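Local structure of NtrC family transcriptional regulator (Clostridium acetobutylicum ATCC 824, 2Q5C) at residues L5-I10 with N18-L23; H110-E113 with K119-E122; K137-N142 with I157-Y162. The protein probably regulates transcription as an NtrC-family protein that binds DNA and ATP, this chain being its N-terminal PrpR_N-type part. One frame throughout, in Å; residues are numbered along the deposited sequence.

Interaction 1 (L5-I10 with N18-L23)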
ATOM      1  N   LEU A   5      21.098  -6.569 -11.916  1.00 22.82           N
ATOM      2  CA  LEU A   5      19.744  -6.825 -11.426  1.00 23.15           C
ATOM      3  C   LEU A   5      18.872  -5.601 -11.603  1.00 21.92           C
ATOM      4  O   LEU A   5      19.329  -4.479 -11.444  1.00 21.88           O
ATOM      5  CB  LEU A   5      19.777  -7.238  -9.959  1.00 24.35           C
ATOM      6  CG  LEU A   5      20.593  -8.509  -9.656  1.00 28.39           C
ATOM      7  CD1 LEU A   5      20.630  -8.820  -8.155  1.00 31.38           C
ATOM      8  CD2 LEU A   5      20.072  -9.690 -10.458  1.00 30.64           C
ATOM      9  N   LYS A   6      17.610  -5.860 -11.906  1.00 20.62           N
ATOM     10  CA  LYS A   6      16.625  -4.795 -12.134  1.00 20.17           C
ATOM     11  C   LYS A   6      15.399  -5.067 -11.295  1.00 18.93           C
ATOM     12  O   LYS A   6      14.829  -6.167 -11.354  1.00 18.51           O
ATOM     13  CB  LYS A   6      16.227  -4.753 -13.596  1.00 20.95           C
ATOM     14  CG  LYS A   6      17.415  -4.510 -14.552  1.00 23.43           C
ATOM     15  CD  LYS A   6      16.980  -4.472 -16.011  1.00 22.52           C
ATOM     16  CE  LYS A   6      16.038  -3.326 -16.323  1.00 23.12           C
ATOM     17  NZ  LYS A   6      15.689  -3.340 -17.783  1.00 23.53           N
ATOM     18  N   ILE A   7      15.014  -4.098 -10.468  1.00 18.41           N
ATOM     19  CA  ILE A   7      13.838  -4.250  -9.613  1.00 17.68           C
ATOM     20  C   ILE A   7      12.939  -3.058  -9.791  1.00 16.02           C
ATOM     21  O   ILE A   7      13.395  -1.896  -9.690  1.00 16.78           O
ATOM     22  CB  ILE A   7      14.207  -4.412  -8.122  1.00 17.92           C
ATOM     23  CG1 ILE A   7      15.238  -5.526  -7.929  1.00 20.51           C
ATOM     24  CG2 ILE A   7      12.942  -4.656  -7.262  1.00 19.30           C
ATOM     25  CD1 ILE A   7      15.669  -5.688  -6.480  1.00 19.97           C
ATOM     26  N   ALA A   8      11.667  -3.337 -10.037  1.00 16.11           N
ATOM     27  CA  ALA A   8      10.642  -2.296 -10.152  1.00 15.82           C
ATOM     28  C   ALA A   8       9.873  -2.123  -8.869  1.00 17.20           C
ATOM     29  O   ALA A   8       9.423  -3.096  -8.286  1.00 20.15           O
ATOM     30  CB  ALA A   8       9.664  -2.593 -11.259  1.00 16.34           C
ATOM     31  N   LEU A   9       9.692  -0.877  -8.445  1.00 15.26           N
ATOM     32  CA  LEU A   9       8.765  -0.525  -7.366  1.00 15.34           C
ATOM     33  C   LEU A   9       7.576   0.143  -7.987  1.00 16.16           C
ATOM     34  O   LEU A   9       7.737   1.118  -8.721  1.00 15.92           O
ATOM     35  CB  LEU A   9       9.443   0.420  -6.345  1.00 14.34           C
ATOM     36  CG  LEU A   9       8.450   0.998  -5.322  1.00 15.31           C
ATOM     37  CD1 LEU A   9       7.979  -0.077  -4.368  1.00 18.10           C
ATOM     38  CD2 LEU A   9       9.165   2.080  -4.518  1.00 16.70           C
ATOM     39  N   ILE A  10       6.368  -0.364  -7.711  1.00 16.21           N
ATOM     40  CA  ILE A  10       5.136   0.210  -8.255  1.00 17.72           C
ATOM     41  C   ILE A  10       4.317   0.641  -7.044  1.00 18.36           C
ATOM     42  O   ILE A  10       3.960  -0.192  -6.198  1.00 18.67           O
ATOM     43  CB  ILE A  10       4.352  -0.790  -9.133  1.00 16.91           C
ATOM     44  CG1 ILE A  10       5.277  -1.302 -10.245  1.00 17.58           C
ATOM     45  CG2 ILE A  10       3.089  -0.093  -9.684  1.00 20.25           C
ATOM     46  CD1 ILE A  10       4.641  -2.370 -11.175  1.00 18.90           C
ATOM     47  N   ASN A  18      10.743   8.093  -4.123  0.50 21.93           N
ATOM     48  CA  ASN A  18      11.991   8.853  -4.135  0.50 22.58           C
ATOM     49  C   ASN A  18      13.128   8.187  -3.356  0.50 21.67           C
ATOM     50  O   ASN A  18      14.306   8.387  -3.658  0.50 22.88           O
ATOM     51  CB  ASN A  18      11.774  10.277  -3.627  0.50 23.49           C
ATOM     52  CG  ASN A  18      10.822  11.069  -4.494  0.50 26.36           C
ATOM     53  OD1 ASN A  18       9.957  11.787  -3.981  0.50 29.45           O
ATOM     54  ND2 ASN A  18      10.979  10.959  -5.811  0.50 27.83           N
ATOM     55  N   LEU A  19      12.787   7.394  -2.347  1.00 21.44           N
ATOM     56  CA  LEU A  19      13.795   6.667  -1.597  1.00 20.15           C
ATOM     57  C   LEU A  19      14.403   5.488  -2.404  1.00 20.17           C
ATOM     58  O   LEU A  19      15.585   5.168  -2.288  1.00 21.03           O
ATOM     59  CB  LEU A  19      13.174   6.142  -0.300  1.00 21.48           C
ATOM     60  CG  LEU A  19      14.039   5.239   0.582  1.00 21.18           C
ATOM     61  CD1 LEU A  19      15.322   5.979   1.057  1.00 22.78           C
ATOM     62  CD2 LEU A  19      13.220   4.782   1.777  1.00 22.82           C
ATOM     63  N   PHE A  20      13.559   4.839  -3.207  1.00 19.40           N
ATOM     64  CA  PHE A  20      13.955   3.577  -3.820  1.00 19.42           C
ATOM     65  C   PHE A  20      15.260   3.674  -4.647  1.00 19.34           C
ATOM     66  O   PHE A  20      16.134   2.821  -4.507  1.00 19.78           O
ATOM     67  CB  PHE A  20      12.759   3.056  -4.624  1.00 18.39           C
ATOM     68  CG  PHE A  20      12.923   1.670  -5.222  1.00 16.58           C
ATOM     69  CD1 PHE A  20      12.968   0.554  -4.397  1.00 18.46           C
ATOM     70  CD2 PHE A  20      12.943   1.474  -6.606  1.00 17.12           C
ATOM     71  CE1 PHE A  20      13.085  -0.733  -4.947  1.00 18.43           C
ATOM     72  CE2 PHE A  20      13.048   0.175  -7.151  1.00 19.09           C
ATOM     73  CZ  PHE A  20      13.106  -0.896  -6.313  1.00 17.76           C
ATOM     74  N   PRO A  21      15.412   4.696  -5.516  1.00 19.85           N
ATOM     75  CA  PRO A  21      16.682   4.771  -6.247  1.00 20.78           C
ATOM     76  C   PRO A  21      17.909   4.990  -5.369  1.00 21.68           C
ATOM     77  O   PRO A  21      19.016   4.628  -5.771  1.00 23.28           O
ATOM     78  CB  PRO A  21      16.506   5.977  -7.190  1.00 21.89           C
ATOM     79  CG  PRO A  21      15.101   6.324  -7.147  1.00 24.12           C
ATOM     80  CD  PRO A  21      14.443   5.711  -5.965  1.00 19.98           C
ATOM     81  N   LYS A  22      17.719   5.595  -4.195  1.00 21.06           N
ATOM     82  CA  LYS A  22      18.833   5.766  -3.260  1.00 22.42           C
ATOM     83  C   LYS A  22      19.242   4.438  -2.692  1.00 22.20           C
ATOM     84  O   LYS A  22      20.444   4.140  -2.579  1.00 24.25           O
ATOM     85  CB  LYS A  22      18.486   6.742  -2.137  1.00 22.86           C
ATOM     86  CG  LYS A  22      18.080   8.102  -2.653  1.00 24.97           C
ATOM     87  CD  LYS A  22      17.565   8.965  -1.510  1.00 29.60           C
ATOM     88  CE  LYS A  22      16.919  10.233  -2.041  1.00 31.85           C
ATOM     89  NZ  LYS A  22      16.429  11.077  -0.925  1.00 36.85           N
ATOM     90  N   LEU A  23      18.251   3.605  -2.377  1.00 21.39           N
ATOM     91  CA  LEU A  23      18.562   2.269  -1.878  1.00 21.61           C
ATOM     92  C   LEU A  23      19.172   1.397  -2.958  1.00 21.83           C
ATOM     93  O   LEU A  23      20.013   0.541  -2.676  1.00 22.76           O
ATOM     94  CB  LEU A  23      17.339   1.611  -1.252  1.00 21.03           C
ATOM     95  CG  LEU A  23      16.674   2.374  -0.099  1.00 20.56           C
ATOM     96  CD1 LEU A  23      15.452   1.648   0.421  1.00 22.77           C
ATOM     97  CD2 LEU A  23      17.675   2.585   1.035  1.00 22.53           C
TER
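Phe-20 reaches from helix 14-27 to strand 6-11 and lays one face of its ring on Leu-9. CB of Leu-9 stands 3.6 Å from the centroid of the Phe-20 ring and 10° off the ring normal. This is a CH-pi contact over the middle of the face. Leu-9 and Phe-20 point in opposite senses as they pass, which brings CD2 of Leu-9 to the root of the phenylalanine, 3.7 Å from CB of Phe-20. CG of Phe-20 lies anti to the backbone N (chi1 -174°), and this extends the ring from the helix to the strand.

The strand and helix belong to the beta-alpha-beta unit made by strand 6-11, helix 14-27 and strand 30-35, at one side of a four-stranded parallel sheet. Their segments run nearly antiparallel, at 164°, with axes 9.8 Å apart.

Ile-7 meets the far end of the ring, its side chain roughly perpendicular to that of Phe-20. Its CG2 is 3.9 Å from CZ of Phe-20. O of Ile-7 lies at the ring edge, in its plane, 3.3 Å from CE2 of Phe-20. The slightly positive rim of the ring thus faces a carbonyl oxygen. Ile-56 of strand 54-58 touches Ile-7, Leu-9 and Phe-20. Phe-29 brings its own ring against Phe-20, the planes inclined to each other.

Interaction 2 (H110-E113 with K119-E122)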
ATOM      1  N   HIS A 110     -10.452  -2.336  18.077  1.00 21.90           N
ATOM      2  CA  HIS A 110     -10.733  -2.012  19.477  1.00 21.11           C
ATOM      3  C   HIS A 110      -9.486  -1.577  20.227  1.00 21.53           C
ATOM      4  O   HIS A 110      -9.529  -0.701  21.085  1.00 20.95           O
ATOM      5  CB  HIS A 110     -11.383  -3.181  20.217  1.00 21.98           C
ATOM      6  CG  HIS A 110     -12.678  -3.636  19.625  1.00 22.65           C
ATOM      7  ND1 HIS A 110     -13.826  -2.877  19.637  1.00 24.74           N
ATOM      8  CD2 HIS A 110     -13.010  -4.811  19.048  1.00 22.78           C
ATOM      9  CE1 HIS A 110     -14.802  -3.557  19.068  1.00 20.87           C
ATOM     10  NE2 HIS A 110     -14.332  -4.727  18.690  1.00 26.41           N
ATOM     11  N   GLU A 111      -8.354  -2.190  19.881  1.00 20.45           N
ATOM     12  CA  GLU A 111      -7.104  -1.802  20.485  1.00 20.79           C
ATOM     13  C   GLU A 111      -6.718  -0.367  20.136  1.00 21.01           C
ATOM     14  O   GLU A 111      -6.260   0.391  20.993  1.00 22.54           O
ATOM     15  CB  GLU A 111      -5.995  -2.784  20.079  1.00 20.42           C
ATOM     16  CG  GLU A 111      -4.750  -2.562  20.865  1.00 21.09           C
ATOM     17  CD  GLU A 111      -3.759  -3.714  20.837  1.00 22.07           C
ATOM     18  OE1 GLU A 111      -3.768  -4.525  19.892  1.00 21.50           O
ATOM     19  OE2 GLU A 111      -2.941  -3.760  21.774  1.00 24.77           O
ATOM     20  N   ILE A 112      -6.892   0.022  18.882  0.50 21.66           N
ATOM     21  CA  ILE A 112      -6.525   1.383  18.505  0.50 22.08           C
ATOM     22  C   ILE A 112      -7.499   2.426  19.092  0.50 21.13           C
ATOM     23  O   ILE A 112      -7.095   3.531  19.449  0.50 21.49           O
ATOM     24  CB  ILE A 112      -6.359   1.492  16.977  0.50 22.61           C
ATOM     25  CG1 ILE A 112      -5.814   2.862  16.553  0.50 22.80           C
ATOM     26  CG2 ILE A 112      -7.646   1.085  16.253  0.50 22.89           C
ATOM     27  CD1 ILE A 112      -4.915   2.770  15.318  0.50 26.58           C
ATOM     28  N   GLU A 113      -8.774   2.055  19.227  1.00 20.83           N
ATOM     29  CA  GLU A 113      -9.744   2.932  19.919  1.00 22.01           C
ATOM     30  C   GLU A 113      -9.310   3.187  21.347  1.00 22.19           C
ATOM     31  O   GLU A 113      -9.304   4.328  21.811  1.00 23.95           O
ATOM     32  CB  GLU A 113     -11.121   2.292  19.930  1.00 21.09           C
ATOM     33  CG  GLU A 113     -11.813   2.312  18.567  1.00 23.92           C
ATOM     34  CD  GLU A 113     -13.164   1.645  18.594  1.00 27.25           C
ATOM     35  OE1 GLU A 113     -13.265   0.485  19.068  1.00 28.76           O
ATOM     36  OE2 GLU A 113     -14.140   2.256  18.122  1.00 26.55           O
ATOM     37  N   LYS A 119     -13.078   6.648  17.929  1.00 23.39           N
ATOM     38  CA  LYS A 119     -14.096   5.677  17.588  1.00 24.46           C
ATOM     39  C   LYS A 119     -13.814   5.269  16.158  1.00 24.04           C
ATOM     40  O   LYS A 119     -13.600   6.121  15.288  1.00 24.32           O
ATOM     41  CB  LYS A 119     -15.500   6.298  17.705  1.00 24.99           C
ATOM     42  CG  LYS A 119     -16.622   5.273  17.602  1.00 30.31           C
ATOM     43  CD  LYS A 119     -17.969   5.894  17.951  1.00 35.73           C
ATOM     44  CE  LYS A 119     -19.094   4.891  17.698  1.00 38.18           C
ATOM     45  NZ  LYS A 119     -20.274   5.561  17.056  1.00 42.56           N
ATOM     46  N   ILE A 120     -13.764   3.968  15.933  1.00 23.28           N
ATOM     47  CA  ILE A 120     -13.407   3.447  14.628  1.00 23.29           C
ATOM     48  C   ILE A 120     -14.457   2.471  14.167  1.00 22.88           C
ATOM     49  O   ILE A 120     -14.830   1.554  14.918  1.00 24.39           O
ATOM     50  CB  ILE A 120     -12.036   2.731  14.699  1.00 23.43           C
ATOM     51  CG1 ILE A 120     -10.923   3.760  14.895  1.00 25.86           C
ATOM     52  CG2 ILE A 120     -11.745   1.936  13.423  1.00 24.44           C
ATOM     53  CD1 ILE A 120      -9.627   3.175  15.281  1.00 26.78           C
ATOM     54  N   LYS A 121     -14.943   2.672  12.948  1.00 22.93           N
ATOM     55  CA  LYS A 121     -15.742   1.656  12.267  1.00 24.32           C
ATOM     56  C   LYS A 121     -14.855   1.057  11.194  1.00 23.50           C
ATOM     57  O   LYS A 121     -14.307   1.771  10.370  1.00 22.54           O
ATOM     58  CB  LYS A 121     -17.010   2.239  11.661  1.00 25.78           C
ATOM     59  CG  LYS A 121     -17.958   1.170  11.117  1.00 30.34           C
ATOM     60  CD  LYS A 121     -19.421   1.646  11.133  1.00 33.66           C
ATOM     61  CE  LYS A 121     -20.412   0.529  10.762  1.00 35.19           C
ATOM     62  NZ  LYS A 121     -20.239  -0.725  11.557  1.00 39.58           N
ATOM     63  N   GLU A 122     -14.700  -0.258  11.235  1.00 23.75           N
ATOM     64  CA  GLU A 122     -13.831  -0.955  10.293  1.00 24.12           C
ATOM     65  C   GLU A 122     -14.649  -1.473   9.119  1.00 24.41           C
ATOM     66  O   GLU A 122     -15.754  -2.021   9.297  1.00 25.79           O
ATOM     67  CB  GLU A 122     -13.148  -2.094  11.034  1.00 24.15           C
ATOM     68  CG  GLU A 122     -12.235  -2.949  10.156  1.00 28.03           C
ATOM     69  CD  GLU A 122     -11.693  -4.134  10.919  1.00 32.45           C
ATOM     70  OE1 GLU A 122     -10.824  -3.929  11.798  1.00 33.65           O
ATOM     71  OE2 GLU A 122     -12.156  -5.267  10.670  1.00 34.81           O
TER
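Glu-113 on helix 109-116 holds the backbone of Ile-120 at the start of strand 119-125. The bond from N of Ile-120 to OE2 of Glu-113 is 2.8 Å long and nearly straight, at 172°. It meets OE2 on the anti side, 30° out of the carboxylate plane. CG of Glu-113 is anti to its own carbonyl carbon (chi1 -73°), and the chain runs extended from there to the strand. On the way CG passes 3.9 Å from CB of Ile-120. Lys-109 links the same two residues, with a salt bridge to OE1 of Glu-113 and a hydrogen bond to O of Ile-120.

The inner side of the contact is apolar and buried. Ile-112 and Ile-120 pack there, though the exact placing of Ile-112 is doubtful. Met-84 and Val-87 of helix 80-90 also touch Ile-112.

The outer side is looser. His-110 is exposed, and its ND1 makes a weak bond to OE1 of Glu-113. Lys-119, also exposed, passes OE2 of Glu-113 with CA at 3.5 Å, while its NZ forms a salt bridge with Glu-96. The contact lies where helix 109-116 leads into strand 119-125. With strand 96-102 they form a beta-alpha-beta unit, characteristic of a parallel alpha/beta sheet.

Interaction 3 (K137-N142 with I157-Y162)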
ATOM      1  N   LYS A 137     -20.895   3.859   1.441  1.00 20.82           N
ATOM      2  CA  LYS A 137     -21.345   3.290   2.695  1.00 21.18           C
ATOM      3  C   LYS A 137     -20.851   4.118   3.872  1.00 22.40           C
ATOM      4  O   LYS A 137     -21.587   4.383   4.805  1.00 21.17           O
ATOM      5  CB  LYS A 137     -20.914   1.817   2.840  1.00 21.85           C
ATOM      6  CG  LYS A 137     -21.635   1.129   3.947  1.00 22.75           C
ATOM      7  CD  LYS A 137     -21.239  -0.330   4.040  1.00 24.45           C
ATOM      8  CE  LYS A 137     -22.043  -1.003   5.089  1.00 27.38           C
ATOM      9  NZ  LYS A 137     -21.700  -2.458   5.160  1.00 32.44           N
ATOM     10  N   VAL A 138     -19.576   4.503   3.865  1.00 22.05           N
ATOM     11  CA  VAL A 138     -19.031   5.361   4.914  1.00 23.19           C
ATOM     12  C   VAL A 138     -19.888   6.604   5.154  1.00 22.31           C
ATOM     13  O   VAL A 138     -20.203   6.911   6.312  1.00 22.50           O
ATOM     14  CB  VAL A 138     -17.561   5.753   4.590  1.00 24.20           C
ATOM     15  CG1 VAL A 138     -17.012   6.770   5.612  1.00 25.89           C
ATOM     16  CG2 VAL A 138     -16.696   4.478   4.565  1.00 24.94           C
ATOM     17  N   LYS A 139     -20.275   7.281   4.067  1.00 22.24           N
ATOM     18  CA  LYS A 139     -21.065   8.521   4.162  1.00 23.47           C
ATOM     19  C   LYS A 139     -22.366   8.196   4.858  1.00 21.97           C
ATOM     20  O   LYS A 139     -22.823   8.956   5.706  1.00 21.70           O
ATOM     21  CB  LYS A 139     -21.411   9.111   2.797  1.00 25.37           C
ATOM     22  CG  LYS A 139     -20.278   9.683   2.039  1.00 28.76           C
ATOM     23  CD  LYS A 139     -20.727  10.202   0.680  1.00 34.83           C
ATOM     24  CE  LYS A 139     -20.795  11.723   0.643  1.00 37.96           C
ATOM     25  NZ  LYS A 139     -20.644  12.214  -0.770  1.00 41.21           N
ATOM     26  N   THR A 140     -22.982   7.055   4.518  1.00 20.75           N
ATOM     27  CA  THR A 140     -24.288   6.721   5.099  1.00 21.11           C
ATOM     28  C   THR A 140     -24.199   6.424   6.583  1.00 21.23           C
ATOM     29  O   THR A 140     -25.230   6.465   7.309  1.00 21.31           O
ATOM     30  CB  THR A 140     -24.993   5.523   4.394  1.00 20.84           C
ATOM     31  OG1 THR A 140     -24.303   4.279   4.675  1.00 21.74           O
ATOM     32  CG2 THR A 140     -25.113   5.748   2.929  1.00 21.75           C
ATOM     33  N   GLU A 141     -22.987   6.108   7.063  1.00 21.76           N
ATOM     34  CA  GLU A 141     -22.741   5.859   8.471  1.00 22.90           C
ATOM     35  C   GLU A 141     -22.428   7.150   9.220  1.00 22.56           C
ATOM     36  O   GLU A 141     -22.058   7.117  10.390  1.00 25.36           O
ATOM     37  CB  GLU A 141     -21.587   4.845   8.657  1.00 23.47           C
ATOM     38  CG  GLU A 141     -21.853   3.467   8.099  1.00 26.70           C
ATOM     39  CD  GLU A 141     -22.905   2.679   8.859  1.00 29.73           C
ATOM     40  OE1 GLU A 141     -23.191   3.002  10.037  1.00 29.66           O
ATOM     41  OE2 GLU A 141     -23.422   1.704   8.272  1.00 32.77           O
ATOM     42  N   ASN A 142     -22.566   8.288   8.536  1.00 22.05           N
ATOM     43  CA  ASN A 142     -22.288   9.601   9.120  1.00 22.79           C
ATOM     44  C   ASN A 142     -20.823   9.778   9.551  1.00 22.19           C
ATOM     45  O   ASN A 142     -20.506  10.510  10.492  1.00 23.65           O
ATOM     46  CB  ASN A 142     -23.236   9.895  10.300  1.00 23.16           C
ATOM     47  CG  ASN A 142     -23.353  11.385  10.590  1.00 25.10           C
ATOM     48  OD1 ASN A 142     -23.280  12.236   9.685  1.00 26.22           O
ATOM     49  ND2 ASN A 142     -23.484  11.711  11.879  1.00 29.56           N
ATOM     50  N   ILE A 157     -11.860  11.446  -0.602  1.00 24.34           N
ATOM     51  CA  ILE A 157     -11.747  12.873  -0.858  1.00 25.53           C
ATOM     52  C   ILE A 157     -12.638  13.262  -2.058  1.00 26.81           C
ATOM     53  O   ILE A 157     -13.327  14.293  -2.022  1.00 27.62           O
ATOM     54  CB  ILE A 157     -10.271  13.279  -1.034  1.00 25.42           C
ATOM     55  CG1 ILE A 157      -9.542  13.121   0.307  1.00 25.33           C
ATOM     56  CG2 ILE A 157     -10.159  14.737  -1.533  1.00 26.05           C
ATOM     57  CD1 ILE A 157      -8.003  13.002   0.174  1.00 25.00           C
ATOM     58  N   LYS A 158     -12.699  12.406  -3.068  1.00 27.37           N
ATOM     59  CA  LYS A 158     -13.579  12.665  -4.221  1.00 28.98           C
ATOM     60  C   LYS A 158     -15.044  12.775  -3.783  1.00 28.86           C
ATOM     61  O   LYS A 158     -15.801  13.610  -4.325  1.00 29.69           O
ATOM     62  CB  LYS A 158     -13.424  11.571  -5.274  1.00 28.96           C
ATOM     63  CG  LYS A 158     -14.255  11.807  -6.549  1.00 30.06           C
ATOM     64  CD  LYS A 158     -14.050  10.682  -7.566  1.00 30.96           C
ATOM     65  CE  LYS A 158     -14.927  10.899  -8.793  1.00 35.00           C
ATOM     66  NZ  LYS A 158     -14.950   9.687  -9.654  1.00 38.91           N
ATOM     67  N   GLN A 159     -15.451  11.946  -2.824  1.00 28.15           N
ATOM     68  CA  GLN A 159     -16.819  11.961  -2.312  1.00 28.33           C
ATOM     69  C   GLN A 159     -17.000  12.974  -1.148  1.00 27.67           C
ATOM     70  O   GLN A 159     -18.019  12.950  -0.455  1.00 28.96           O
ATOM     71  CB  GLN A 159     -17.316  10.539  -1.968  1.00 27.96           C
ATOM     72  CG  GLN A 159     -17.386   9.543  -3.185  1.00 28.70           C
ATOM     73  CD  GLN A 159     -18.231   8.252  -2.957  1.00 29.50           C
ATOM     74  OE1 GLN A 159     -19.282   8.262  -2.284  1.00 33.28           O
ATOM     75  NE2 GLN A 159     -17.772   7.125  -3.546  1.00 30.19           N
ATOM     76  N   GLY A 160     -16.015  13.849  -0.962  1.00 27.36           N
ATOM     77  CA  GLY A 160     -16.108  14.978  -0.022  1.00 27.11           C
ATOM     78  C   GLY A 160     -15.788  14.669   1.422  1.00 26.91           C
ATOM     79  O   GLY A 160     -16.155  15.427   2.335  1.00 27.54           O
ATOM     80  N   LEU A 161     -15.069  13.570   1.646  1.00 25.61           N
ATOM     81  CA  LEU A 161     -14.641  13.217   2.995  1.00 24.70           C
ATOM     82  C   LEU A 161     -13.187  13.611   3.225  1.00 22.99           C
ATOM     83  O   LEU A 161     -12.492  13.987   2.292  1.00 24.53           O
ATOM     84  CB  LEU A 161     -14.806  11.718   3.240  1.00 23.84           C
ATOM     85  CG  LEU A 161     -16.187  11.140   2.918  1.00 25.67           C
ATOM     86  CD1 LEU A 161     -16.174   9.660   3.170  1.00 26.54           C
ATOM     87  CD2 LEU A 161     -17.297  11.855   3.720  1.00 28.08           C
ATOM     88  N   TYR A 162     -12.746  13.568   4.475  1.00 22.30           N
ATOM     89  CA  TYR A 162     -11.313  13.707   4.752  1.00 23.10           C
ATOM     90  C   TYR A 162     -10.670  12.329   4.598  1.00 22.30           C
ATOM     91  O   TYR A 162     -11.254  11.327   4.975  1.00 21.93           O
ATOM     92  CB  TYR A 162     -11.086  14.187   6.169  1.00 24.52           C
ATOM     93  CG  TYR A 162     -11.550  15.590   6.474  1.00 25.24           C
ATOM     94  CD1 TYR A 162     -10.958  16.682   5.868  1.00 27.67           C
ATOM     95  CD2 TYR A 162     -12.561  15.804   7.394  1.00 26.87           C
ATOM     96  CE1 TYR A 162     -11.365  17.964   6.167  1.00 29.22           C
ATOM     97  CE2 TYR A 162     -12.979  17.090   7.699  1.00 26.74           C
ATOM     98  CZ  TYR A 162     -12.375  18.152   7.070  1.00 28.38           C
ATOM     99  OH  TYR A 162     -12.746  19.451   7.357  1.00 30.37           O
TER
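Lys-139 of helix 131-140 reaches Gln-159 and Leu-161 in the turn that ends helix 150-158. From CB the chain passes to CG, which lies anti to the carbonyl carbon (chi1 -70°). CG lies 4.1 Å from CD2 of Leu-161, a loose apolar touch. The next atom, CD, comes 3.8 Å from OE1 of Gln-159. The chain then bends at chi3 (105°), and CE draws up to 3.2 Å from O of Gln-159. The tip, NZ, gives a hydrogen bond of 2.7 Å to O of Gln-159. The amine meets the carbonyl at a C=O...N angle of 137° and is tilted somewhat from its plane. One charged tip therefore holds a backbone oxygen of the turn, while the shaft of the lysine lies beside Gln-159 and Leu-161.

The amide of Gln-159 has other partners. Its NE2 bonds to Glu-155 and to O of Thr-132, and its OE1 bonds to Ser-136. The bonds to Thr-132 and Ser-136 tie the turn to helix 131-140 a second time.

Beneath the lysine the contact turns apolar. CD1 of Leu-161 sits 3.9 Å from CG1 of Val-138, and the two side chains are set obliquely. Both also touch Val-146 of strand 145-148, so they pack towards the sheet. The turn itself is a Schellman motif. Gly-160, with positive phi, is its C-prime residue. N of Leu-161 bonds back to O of Ala-156, and N of Gly-160 to O of Ile-157, which ends helix 150-158 before strand 162-165.

The three contacts follow one another; none nests in or crosses another. Interaction 1 comes first and closes the short loop between strand 6-11 and helix 14-27, in the first parallel sheet. The chain then completes that sheet and enters the second one. There interaction 2 closes the turn from helix 109-116 into strand 119-125. Interaction 3 spans a longer excursion through strand 145-148 and most of helix 150-158, and joins the ends of two helices. Interactions 2 and 3 touch through Lys-121 and Glu-141, with centres about 17 Å apart. Interaction 1 lies across the chain's centre, its centre about 35 Å and 34 Å from theirs. Helix 170-187 then returns to the first half and packs on both segments of interaction 1.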